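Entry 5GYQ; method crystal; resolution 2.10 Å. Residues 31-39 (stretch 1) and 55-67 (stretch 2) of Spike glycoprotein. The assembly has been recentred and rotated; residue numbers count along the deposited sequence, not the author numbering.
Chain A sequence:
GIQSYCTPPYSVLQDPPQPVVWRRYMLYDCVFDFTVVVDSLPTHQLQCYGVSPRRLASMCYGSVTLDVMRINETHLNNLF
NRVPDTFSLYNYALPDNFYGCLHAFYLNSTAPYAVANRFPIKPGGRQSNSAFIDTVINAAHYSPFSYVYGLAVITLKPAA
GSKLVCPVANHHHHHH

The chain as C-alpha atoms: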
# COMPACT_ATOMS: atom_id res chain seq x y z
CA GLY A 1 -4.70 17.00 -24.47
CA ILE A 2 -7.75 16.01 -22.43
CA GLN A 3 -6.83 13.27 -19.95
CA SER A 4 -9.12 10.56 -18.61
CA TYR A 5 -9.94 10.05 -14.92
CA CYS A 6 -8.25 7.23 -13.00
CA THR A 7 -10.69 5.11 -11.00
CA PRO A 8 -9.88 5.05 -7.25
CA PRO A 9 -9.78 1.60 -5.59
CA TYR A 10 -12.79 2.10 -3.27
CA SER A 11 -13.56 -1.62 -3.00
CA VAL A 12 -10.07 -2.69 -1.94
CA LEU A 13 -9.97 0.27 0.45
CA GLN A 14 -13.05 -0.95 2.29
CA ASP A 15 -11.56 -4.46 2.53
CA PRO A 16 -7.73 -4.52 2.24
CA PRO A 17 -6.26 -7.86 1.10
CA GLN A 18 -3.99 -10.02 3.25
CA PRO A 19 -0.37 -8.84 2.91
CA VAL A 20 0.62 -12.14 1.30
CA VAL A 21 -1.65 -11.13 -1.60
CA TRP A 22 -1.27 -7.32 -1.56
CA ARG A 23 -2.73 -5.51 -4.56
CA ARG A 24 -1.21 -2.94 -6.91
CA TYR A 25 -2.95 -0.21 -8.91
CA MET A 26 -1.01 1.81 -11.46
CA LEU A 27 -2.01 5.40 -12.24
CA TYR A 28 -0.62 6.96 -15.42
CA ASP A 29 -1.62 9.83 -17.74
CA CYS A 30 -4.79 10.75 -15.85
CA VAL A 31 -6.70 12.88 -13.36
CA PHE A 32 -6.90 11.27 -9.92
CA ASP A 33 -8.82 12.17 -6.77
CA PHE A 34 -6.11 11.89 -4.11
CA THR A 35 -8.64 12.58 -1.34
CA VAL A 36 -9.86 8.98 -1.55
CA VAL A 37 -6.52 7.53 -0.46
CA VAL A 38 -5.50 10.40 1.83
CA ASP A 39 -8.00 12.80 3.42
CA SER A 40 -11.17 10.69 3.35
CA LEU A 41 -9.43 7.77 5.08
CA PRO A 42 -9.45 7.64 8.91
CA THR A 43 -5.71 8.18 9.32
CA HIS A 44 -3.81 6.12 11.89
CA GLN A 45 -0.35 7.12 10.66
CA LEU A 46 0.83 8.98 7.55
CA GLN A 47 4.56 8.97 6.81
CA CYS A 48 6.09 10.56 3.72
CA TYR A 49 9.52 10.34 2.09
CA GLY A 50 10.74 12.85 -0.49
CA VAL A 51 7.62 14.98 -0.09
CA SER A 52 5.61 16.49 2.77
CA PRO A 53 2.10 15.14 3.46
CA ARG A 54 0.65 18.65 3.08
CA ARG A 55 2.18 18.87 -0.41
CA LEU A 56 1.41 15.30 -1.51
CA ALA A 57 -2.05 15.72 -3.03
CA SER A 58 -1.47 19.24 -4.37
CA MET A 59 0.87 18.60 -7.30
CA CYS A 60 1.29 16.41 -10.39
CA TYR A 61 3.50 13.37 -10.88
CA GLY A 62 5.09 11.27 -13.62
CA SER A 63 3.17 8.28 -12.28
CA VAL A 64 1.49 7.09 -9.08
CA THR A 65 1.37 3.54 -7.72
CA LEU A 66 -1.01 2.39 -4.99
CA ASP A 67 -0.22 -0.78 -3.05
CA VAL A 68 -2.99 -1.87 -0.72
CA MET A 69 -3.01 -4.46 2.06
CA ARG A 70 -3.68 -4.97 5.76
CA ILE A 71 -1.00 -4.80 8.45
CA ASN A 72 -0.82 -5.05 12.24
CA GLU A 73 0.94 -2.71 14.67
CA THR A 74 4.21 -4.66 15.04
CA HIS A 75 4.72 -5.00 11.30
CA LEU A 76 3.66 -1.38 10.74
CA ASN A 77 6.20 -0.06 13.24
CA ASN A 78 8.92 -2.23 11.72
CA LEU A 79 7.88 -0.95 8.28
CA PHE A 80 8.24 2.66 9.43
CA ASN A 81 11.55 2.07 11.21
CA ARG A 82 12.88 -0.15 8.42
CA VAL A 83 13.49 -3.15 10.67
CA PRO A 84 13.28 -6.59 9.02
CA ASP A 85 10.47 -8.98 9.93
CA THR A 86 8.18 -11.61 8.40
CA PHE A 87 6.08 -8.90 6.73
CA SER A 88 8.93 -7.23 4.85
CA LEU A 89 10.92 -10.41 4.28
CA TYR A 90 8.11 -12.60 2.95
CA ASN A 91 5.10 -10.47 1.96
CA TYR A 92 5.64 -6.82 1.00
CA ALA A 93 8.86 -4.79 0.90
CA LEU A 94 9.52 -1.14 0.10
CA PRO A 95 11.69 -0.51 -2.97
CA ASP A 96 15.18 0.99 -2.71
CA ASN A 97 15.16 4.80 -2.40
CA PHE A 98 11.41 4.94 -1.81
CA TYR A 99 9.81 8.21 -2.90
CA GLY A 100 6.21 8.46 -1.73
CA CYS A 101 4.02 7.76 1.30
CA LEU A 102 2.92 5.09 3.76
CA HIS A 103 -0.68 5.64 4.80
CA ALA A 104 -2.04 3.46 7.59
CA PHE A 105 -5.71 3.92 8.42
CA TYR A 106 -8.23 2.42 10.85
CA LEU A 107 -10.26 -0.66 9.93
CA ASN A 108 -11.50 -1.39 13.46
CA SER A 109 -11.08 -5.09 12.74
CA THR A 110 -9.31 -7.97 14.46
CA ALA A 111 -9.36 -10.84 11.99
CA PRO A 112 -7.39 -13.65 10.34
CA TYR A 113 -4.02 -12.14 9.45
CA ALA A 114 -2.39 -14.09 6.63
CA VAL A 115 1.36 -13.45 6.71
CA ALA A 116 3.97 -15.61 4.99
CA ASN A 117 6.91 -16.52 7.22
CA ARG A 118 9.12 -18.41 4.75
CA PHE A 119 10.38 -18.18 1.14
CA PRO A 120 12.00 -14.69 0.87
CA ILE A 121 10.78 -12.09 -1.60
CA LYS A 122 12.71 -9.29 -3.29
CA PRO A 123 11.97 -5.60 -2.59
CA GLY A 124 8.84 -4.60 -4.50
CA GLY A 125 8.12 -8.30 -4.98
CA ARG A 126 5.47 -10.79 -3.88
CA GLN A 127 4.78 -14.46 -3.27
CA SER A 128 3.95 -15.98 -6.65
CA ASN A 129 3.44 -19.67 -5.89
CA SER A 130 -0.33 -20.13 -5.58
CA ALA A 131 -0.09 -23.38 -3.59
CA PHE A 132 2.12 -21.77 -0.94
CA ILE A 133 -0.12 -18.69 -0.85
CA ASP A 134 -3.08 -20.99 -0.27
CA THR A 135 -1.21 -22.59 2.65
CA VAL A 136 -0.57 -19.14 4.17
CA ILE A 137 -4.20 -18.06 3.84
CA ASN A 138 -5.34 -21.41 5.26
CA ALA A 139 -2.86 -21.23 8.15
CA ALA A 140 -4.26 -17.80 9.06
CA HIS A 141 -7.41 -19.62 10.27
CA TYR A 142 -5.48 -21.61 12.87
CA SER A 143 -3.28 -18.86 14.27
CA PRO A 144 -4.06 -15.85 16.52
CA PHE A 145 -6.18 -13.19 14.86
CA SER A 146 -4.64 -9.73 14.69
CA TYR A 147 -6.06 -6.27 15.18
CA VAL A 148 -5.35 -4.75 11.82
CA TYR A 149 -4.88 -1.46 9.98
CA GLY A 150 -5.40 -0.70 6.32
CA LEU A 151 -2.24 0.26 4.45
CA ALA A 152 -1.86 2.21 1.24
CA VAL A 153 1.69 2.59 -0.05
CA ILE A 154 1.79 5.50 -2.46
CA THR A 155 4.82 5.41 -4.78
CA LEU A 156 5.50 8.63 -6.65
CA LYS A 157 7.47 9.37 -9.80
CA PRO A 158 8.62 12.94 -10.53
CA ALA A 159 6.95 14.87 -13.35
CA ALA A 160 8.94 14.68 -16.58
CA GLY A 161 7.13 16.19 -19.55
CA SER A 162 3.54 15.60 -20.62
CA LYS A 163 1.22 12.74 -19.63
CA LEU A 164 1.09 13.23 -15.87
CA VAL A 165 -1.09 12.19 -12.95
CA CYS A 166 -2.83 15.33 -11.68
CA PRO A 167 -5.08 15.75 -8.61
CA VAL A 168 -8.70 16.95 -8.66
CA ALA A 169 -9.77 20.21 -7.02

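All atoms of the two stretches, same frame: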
# COMPACT_ATOMS: atom_id res chain seq x y z
N VAL A 31 -6.28 12.07 -14.49
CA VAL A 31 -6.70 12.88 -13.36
C VAL A 31 -7.17 11.95 -12.24
O VAL A 31 -7.98 11.05 -12.47
CB VAL A 31 -7.82 13.86 -13.74
CG1 VAL A 31 -8.15 14.77 -12.57
CG2 VAL A 31 -7.42 14.68 -14.95
N PHE A 32 -6.65 12.16 -11.04
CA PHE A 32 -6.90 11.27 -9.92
C PHE A 32 -7.33 12.05 -8.68
O PHE A 32 -6.75 13.08 -8.35
CB PHE A 32 -5.66 10.43 -9.62
CG PHE A 32 -5.81 9.51 -8.45
CD1 PHE A 32 -5.04 9.67 -7.31
CD2 PHE A 32 -6.72 8.46 -8.49
CE1 PHE A 32 -5.18 8.82 -6.23
CE2 PHE A 32 -6.87 7.61 -7.41
CZ PHE A 32 -6.10 7.79 -6.28
N ASP A 33 -8.35 11.55 -7.99
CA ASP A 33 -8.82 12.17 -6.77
C ASP A 33 -8.06 11.63 -5.56
O ASP A 33 -8.43 10.60 -5.00
CB ASP A 33 -10.33 11.96 -6.59
CG ASP A 33 -10.90 12.73 -5.41
OD1 ASP A 33 -12.04 12.42 -5.00
OD2 ASP A 33 -10.20 13.63 -4.89
N PHE A 34 -7.00 12.33 -5.18
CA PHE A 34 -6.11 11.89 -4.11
C PHE A 34 -6.79 11.80 -2.75
O PHE A 34 -6.32 11.10 -1.85
CB PHE A 34 -4.90 12.82 -4.01
CG PHE A 34 -3.79 12.49 -4.97
CD1 PHE A 34 -3.86 12.89 -6.29
CD2 PHE A 34 -2.69 11.77 -4.54
CE1 PHE A 34 -2.84 12.59 -7.17
CE2 PHE A 34 -1.66 11.46 -5.42
CZ PHE A 34 -1.74 11.88 -6.74
N THR A 35 -7.90 12.53 -2.60
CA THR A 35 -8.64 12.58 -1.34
C THR A 35 -9.07 11.18 -0.88
O THR A 35 -9.11 10.90 0.32
CB THR A 35 -9.88 13.47 -1.47
OG1 THR A 35 -9.49 14.78 -1.93
CG2 THR A 35 -10.60 13.60 -0.14
N VAL A 36 -9.37 10.32 -1.84
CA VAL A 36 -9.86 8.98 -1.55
C VAL A 36 -8.84 8.15 -0.77
O VAL A 36 -9.21 7.38 0.12
CB VAL A 36 -10.23 8.23 -2.86
CG1 VAL A 36 -10.76 6.84 -2.55
CG2 VAL A 36 -11.25 9.03 -3.65
N VAL A 37 -7.56 8.32 -1.10
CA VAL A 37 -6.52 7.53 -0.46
C VAL A 37 -5.75 8.32 0.59
O VAL A 37 -4.80 7.81 1.19
CB VAL A 37 -5.52 6.98 -1.50
CG1 VAL A 37 -6.24 6.08 -2.49
CG2 VAL A 37 -4.82 8.12 -2.22
N VAL A 38 -6.15 9.57 0.81
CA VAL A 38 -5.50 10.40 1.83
C VAL A 38 -6.51 10.95 2.83
O VAL A 38 -6.70 10.38 3.91
CB VAL A 38 -4.72 11.57 1.19
CG1 VAL A 38 -3.95 12.33 2.27
CG2 VAL A 38 -3.76 11.06 0.13
N ASP A 39 -7.16 12.06 2.48
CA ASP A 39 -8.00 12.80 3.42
C ASP A 39 -9.21 12.02 3.92
O ASP A 39 -9.48 11.99 5.13
CB ASP A 39 -8.47 14.11 2.78
CG ASP A 39 -7.32 15.01 2.39
OD1 ASP A 39 -6.92 15.85 3.22
OD2 ASP A 39 -6.82 14.88 1.25
N ARG A 55 1.90 18.57 0.99
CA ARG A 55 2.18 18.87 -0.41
C ARG A 55 1.76 17.74 -1.34
O ARG A 55 1.52 17.95 -2.53
CB ARG A 55 3.68 19.15 -0.59
CG ARG A 55 4.02 20.55 -1.08
CD ARG A 55 3.52 20.78 -2.50
NE ARG A 55 4.38 21.71 -3.23
CZ ARG A 55 3.98 22.45 -4.26
NH1 ARG A 55 2.72 22.37 -4.68
NH2 ARG A 55 4.83 23.26 -4.87
N LEU A 56 1.68 16.54 -0.77
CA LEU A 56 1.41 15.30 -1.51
C LEU A 56 0.32 15.42 -2.58
O LEU A 56 0.58 15.21 -3.76
CB LEU A 56 1.00 14.20 -0.52
CG LEU A 56 1.36 12.72 -0.75
CD1 LEU A 56 0.49 11.85 0.15
CD2 LEU A 56 1.24 12.29 -2.20
N ALA A 57 -0.89 15.76 -2.15
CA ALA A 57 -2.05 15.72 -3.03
C ALA A 57 -2.29 17.03 -3.78
O ALA A 57 -3.36 17.22 -4.35
CB ALA A 57 -3.29 15.36 -2.23
N SER A 58 -1.30 17.91 -3.79
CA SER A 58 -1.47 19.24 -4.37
C SER A 58 -0.77 19.41 -5.72
O SER A 58 -1.00 20.38 -6.42
CB SER A 58 -0.97 20.31 -3.41
OG SER A 58 0.44 20.28 -3.30
N MET A 59 0.10 18.46 -6.07
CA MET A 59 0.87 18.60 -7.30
C MET A 59 0.75 17.38 -8.21
O MET A 59 0.11 16.39 -7.86
CB MET A 59 2.34 18.86 -6.98
CG MET A 59 2.95 17.89 -5.98
SD MET A 59 4.55 18.44 -5.37
CE MET A 59 5.51 18.47 -6.88
N CYS A 60 1.35 17.48 -9.39
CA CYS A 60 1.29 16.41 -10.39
C CYS A 60 2.52 15.52 -10.33
O CYS A 60 3.55 15.90 -9.77
CB CYS A 60 1.13 17.00 -11.79
SG CYS A 60 -0.40 17.92 -12.06
N TYR A 61 2.41 14.33 -10.91
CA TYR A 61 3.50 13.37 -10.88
C TYR A 61 3.66 12.65 -12.22
O TYR A 61 2.75 12.65 -13.04
CB TYR A 61 3.28 12.34 -9.77
CG TYR A 61 3.16 12.97 -8.40
CD1 TYR A 61 4.29 13.29 -7.66
CD2 TYR A 61 1.92 13.26 -7.85
CE1 TYR A 61 4.19 13.87 -6.42
CE2 TYR A 61 1.81 13.84 -6.61
CZ TYR A 61 2.94 14.14 -5.89
OH TYR A 61 2.84 14.72 -4.65
N GLY A 62 4.83 12.05 -12.42
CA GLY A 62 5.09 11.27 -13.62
C GLY A 62 4.23 10.02 -13.64
O GLY A 62 3.76 9.59 -14.69
N SER A 63 4.03 9.44 -12.46
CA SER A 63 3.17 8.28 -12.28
C SER A 63 2.92 8.05 -10.79
O SER A 63 3.72 8.47 -9.95
CB SER A 63 3.79 7.02 -12.90
OG SER A 63 4.81 6.50 -12.07
N VAL A 64 1.81 7.39 -10.48
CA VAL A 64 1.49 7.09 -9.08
C VAL A 64 1.11 5.62 -8.93
O VAL A 64 0.30 5.11 -9.69
CB VAL A 64 0.33 7.97 -8.55
CG1 VAL A 64 -0.06 7.55 -7.14
CG2 VAL A 64 0.73 9.44 -8.59
N THR A 65 1.71 4.94 -7.96
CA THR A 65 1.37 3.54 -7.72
C THR A 65 0.76 3.38 -6.33
O THR A 65 1.27 3.91 -5.36
CB THR A 65 2.61 2.64 -7.84
OG1 THR A 65 3.20 2.82 -9.13
CG2 THR A 65 2.23 1.18 -7.68
N LEU A 66 -0.35 2.64 -6.26
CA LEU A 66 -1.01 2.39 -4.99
C LEU A 66 -0.96 0.92 -4.62
O LEU A 66 -1.56 0.08 -5.29
CB LEU A 66 -2.47 2.85 -5.04
CG LEU A 66 -2.72 4.28 -5.52
CD1 LEU A 66 -4.21 4.55 -5.65
CD2 LEU A 66 -2.06 5.29 -4.59
N ASP A 67 -0.25 0.59 -3.55
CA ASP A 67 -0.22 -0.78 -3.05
C ASP A 67 -1.07 -0.89 -1.80
O ASP A 67 -0.87 -0.16 -0.84
CB ASP A 67 1.21 -1.22 -2.76
CG ASP A 67 2.10 -1.14 -3.99
OD1 ASP A 67 1.57 -1.27 -5.11
OD2 ASP A 67 3.32 -0.95 -3.83

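The contact between residues 31-39 and 55-67 is apolar throughout. No hydrogen bond crosses it, and the two stretches together bury 385 Å².

Stretch 2 opens with Arg-55, which lies out of reach of stretch 1. Its role is local. Its carbonyl O accepts a hydrogen bond from Ser-58 N at 3.1 Å and another from Ser-58 OG at 2.7 Å. These bonds close the turn that carries Leu-56 and Ala-57.

Leu-56 has a CA-to-CB bond directed sideways, but the end of its side chain comes nearer to stretch 1. It meets two residues there. Leu-56 CD1 lies 4.3 Å from Val-38 CG2, and Leu-56 CD2 lies 4.4 Å from Phe-34 CE2. Both are loose van der Waals contacts.

Ala-57 makes the tightest approach. Its CB is 3.5 Å from Phe-34 CB. The backbones also come close here, with Phe-34 CA and Ala-57 CA 5.7 Å apart. The short methyl side chain fits this narrow spacing.

Ser-58, Met-59 and Cys-60 point away from stretch 1 and make no contact with it. Cys-60 is bonded covalently to a group elsewhere in the structure.

Tyr-61 turns back toward stretch 1. Its CE2 lies 4.1 Å from Phe-34 CZ, in an oblique arrangement of the two rings. Its hydroxyl is used within its own stretch: Tyr-61 OH donates a very short hydrogen bond, 2.5 Å, to Leu-56 O. This bond ties Tyr-61 to the turn, so two neighbours of Phe-34 are linked to each other.

Gly-62 and Ser-63 do not reach stretch 1. Val-64 does, from the strand. Its CG2 sits 3.9 Å from Phe-34 CZ, at the ring edge and near the ring plane. Phe-34 is thus touched by Leu-56, Ala-57, Tyr-61 and Val-64. It has 104 Å² covered by stretch 2, the largest area of any residue here.

Thr-65 is out of reach, while Leu-66 points toward stretch 1, as expected from strand alternation. Leu-66 CD1 lies 3.8 Å from Phe-32 CZ and 4.1 Å from Val-37 CG1. One methyl therefore touches two residues that are five apart in sequence. The turn in stretch 1 helps bring this about, and Val-37 N donates a hydrogen bond to Phe-34 O at 3.1 Å within it.

Asp-67 ends the stretch out of reach of stretch 1. Both of its carboxylate oxygens are hydrogen-bonded elsewhere in the structure.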